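Local atomic coordinates of aminoglycoside acetyltransferase meta-AAC0020 (Uncultured bacterium, PDB entry 5F47), a protein that probably transfers the acetyl group of acetyl-coenzyme A to aminoglycoside antibiotics, as a GNAT-fold acetyltransferase linked to antibiotic resistance. Residues B[86-91]-B[124-129]. Sequence-based numbering, arbitrary orientation.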
loop_
_atom_site.group_PDB
_atom_site.type_symbol
_atom_site.label_atom_id
_atom_site.label_comp_id
_atom_site.label_asym_id
_atom_site.label_seq_id
_atom_site.Cartn_x
_atom_site.Cartn_y
_atom_site.Cartn_z
ATOM N N LEU B 86 5.952 -7.508 3.383
ATOM C CA LEU B 86 6.264 -6.592 2.298
ATOM C C LEU B 86 6.509 -5.211 2.875
ATOM O O LEU B 86 5.959 -4.850 3.903
ATOM C CB LEU B 86 5.115 -6.491 1.289
ATOM C CG LEU B 86 4.623 -7.784 0.643
ATOM C CD1 LEU B 86 3.370 -7.526 -0.168
ATOM C CD2 LEU B 86 5.681 -8.413 -0.244
ATOM N N ALA B 87 7.321 -4.429 2.183
ATOM C CA ALA B 87 7.377 -3.000 2.436
ATOM C C ALA B 87 6.942 -2.223 1.200
ATOM O O ALA B 87 7.389 -2.495 0.076
ATOM C CB ALA B 87 8.773 -2.594 2.854
ATOM N N TYR B 88 6.094 -1.234 1.429
ATOM C CA TYR B 88 5.519 -0.382 0.396
ATOM C C TYR B 88 6.127 0.999 0.513
ATOM O O TYR B 88 5.825 1.710 1.464
ATOM C CB TYR B 88 3.998 -0.304 0.613
ATOM C CG TYR B 88 3.198 0.470 -0.384
ATOM C CD1 TYR B 88 3.705 0.823 -1.624
ATOM C CD2 TYR B 88 1.897 0.841 -0.077
ATOM C CE1 TYR B 88 2.933 1.532 -2.530
ATOM C CE2 TYR B 88 1.120 1.536 -0.980
ATOM C CZ TYR B 88 1.638 1.872 -2.203
ATOM O OH TYR B 88 0.855 2.559 -3.090
ATOM N N ILE B 89 6.986 1.380 -0.423
ATOM C CA ILE B 89 7.468 2.763 -0.465
ATOM C C ILE B 89 6.356 3.624 -1.039
ATOM O O ILE B 89 5.915 3.397 -2.170
ATOM C CB ILE B 89 8.735 2.899 -1.321
ATOM C CG1 ILE B 89 9.885 2.102 -0.695
ATOM C CG2 ILE B 89 9.130 4.383 -1.454
ATOM C CD1 ILE B 89 11.133 2.023 -1.615
ATOM N N TYR B 90 5.887 4.600 -0.261
ATOM C CA TYR B 90 4.751 5.378 -0.691
ATOM C C TYR B 90 5.152 6.661 -1.422
ATOM O O TYR B 90 4.592 6.980 -2.478
ATOM C CB TYR B 90 3.845 5.707 0.517
ATOM C CG TYR B 90 2.546 6.308 0.064
ATOM C CD1 TYR B 90 1.503 5.500 -0.391
ATOM C CD2 TYR B 90 2.389 7.691 0.010
ATOM C CE1 TYR B 90 0.306 6.076 -0.854
ATOM C CE2 TYR B 90 1.207 8.269 -0.453
ATOM C CZ TYR B 90 0.175 7.461 -0.879
ATOM O OH TYR B 90 -0.972 8.081 -1.336
ATOM N N ASP B 91 6.067 7.425 -0.826
ATOM C CA ASP B 91 6.599 8.654 -1.441
ATOM C C ASP B 91 8.109 8.670 -1.391
ATOM O O ASP B 91 8.696 8.188 -0.443
ATOM C CB ASP B 91 6.107 9.909 -0.712
ATOM C CG ASP B 91 4.756 10.390 -1.172
ATOM O OD1 ASP B 91 4.434 10.326 -2.387
ATOM O OD2 ASP B 91 4.011 10.889 -0.292
ATOM N N PHE B 124 8.247 -2.750 -2.593
ATOM C CA PHE B 124 7.717 -2.255 -3.864
ATOM C C PHE B 124 7.362 -0.773 -3.820
ATOM O O PHE B 124 7.221 -0.174 -2.749
ATOM C CB PHE B 124 6.505 -3.098 -4.335
ATOM C CG PHE B 124 5.284 -3.026 -3.434
ATOM C CD1 PHE B 124 5.188 -3.806 -2.297
ATOM C CD2 PHE B 124 4.232 -2.195 -3.757
ATOM C CE1 PHE B 124 4.046 -3.753 -1.480
ATOM C CE2 PHE B 124 3.090 -2.156 -2.964
ATOM C CZ PHE B 124 3.003 -2.925 -1.833
ATOM N N VAL B 125 7.232 -0.194 -5.005
ATOM C CA VAL B 125 7.030 1.250 -5.155
ATOM C C VAL B 125 6.359 1.497 -6.496
ATOM O O VAL B 125 6.490 0.702 -7.437
ATOM C CB VAL B 125 8.380 2.011 -5.049
ATOM C CG1 VAL B 125 9.303 1.646 -6.215
ATOM C CG2 VAL B 125 8.166 3.532 -5.013
ATOM N N GLN B 126 5.625 2.599 -6.600
ATOM C CA GLN B 126 4.959 2.923 -7.850
ATOM C C GLN B 126 5.307 4.324 -8.328
ATOM O O GLN B 126 5.692 5.197 -7.544
ATOM C CB GLN B 126 3.454 2.761 -7.679
ATOM C CG GLN B 126 3.041 1.311 -7.486
ATOM C CD GLN B 126 2.179 1.110 -6.280
ATOM O OE1 GLN B 126 1.768 2.077 -5.637
ATOM N NE2 GLN B 126 1.902 -0.144 -5.951
ATOM N N ALA B 127 5.226 4.520 -9.632
ATOM C CA ALA B 127 5.378 5.833 -10.218
ATOM C C ALA B 127 4.259 5.998 -11.223
ATOM O O ALA B 127 3.869 5.048 -11.898
ATOM C CB ALA B 127 6.747 6.011 -10.888
ATOM N N ASP B 128 3.713 7.201 -11.300
ATOM C CA ASP B 128 2.741 7.480 -12.344
ATOM C C ASP B 128 3.414 7.381 -13.706
ATOM O O ASP B 128 4.563 7.801 -13.879
ATOM C CB ASP B 128 2.124 8.864 -12.147
ATOM C CG ASP B 128 1.363 8.983 -10.833
ATOM O OD1 ASP B 128 0.926 7.956 -10.283
ATOM O OD2 ASP B 128 1.199 10.122 -10.351
ATOM N N LYS B 129 2.715 6.802 -14.676
ATOM C CA LYS B 129 3.289 6.584 -15.993
ATOM C C LYS B 129 3.669 7.904 -16.676
ATOM O O LYS B 129 4.585 7.945 -17.503
ATOM C CB LYS B 129 2.321 5.787 -16.868
ATOM C CG LYS B 129 2.907 5.337 -18.196
ATOM C CD LYS B 129 1.892 4.594 -19.030
ATOM C CE LYS B 129 2.543 4.030 -20.285
ATOM N NZ LYS B 129 1.581 3.232 -21.090
HETATM O O HOH W 1 4.584 4.109 -4.381
HETATM O O HOH W 2 5.135 6.466 -5.174
#
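F124 N donates to A87 O (2.8 Å) and I89 N to F124 O (2.8 Å), so the F124 backbone grips the residues flanking Y88 in parallel register. On the Y88 and F124 face of the sheet, Y88 OH donates to Q126 OE1 at 2.7 Å, in the amide plane, on a carbonyl lone pair; the Q126 chain, bent at chi2 (128°), turns CD toward the phenol, OE1 at the ring edge, planes 62° apart. Beyond I89 the strands diverge, and a water spans the gap, accepting from Q126 N and lying 2.7 Å from I89 O. The Y88 and F124 rings lie nearly parallel (12°) but slid apart, centroids 4.7 Å distant, with F124 CE2 over one face of Y88 near CD1 (3.3 Å). L86 CB meets the F124 ring edge at CE1, while on the opposite face I89 CG2 touches V125 CG2 (3.8 Å). The strand of F124 continues the sheet antiparallel into the second subunit, whose H151 ring meets F124. Helix 103-117 links the two strands in a beta-alpha-beta crossover, and their splaying apart past I89 matches the parallel-strand opening characteristic of the GNAT fold, where relatives bind acetyl-coenzyme A.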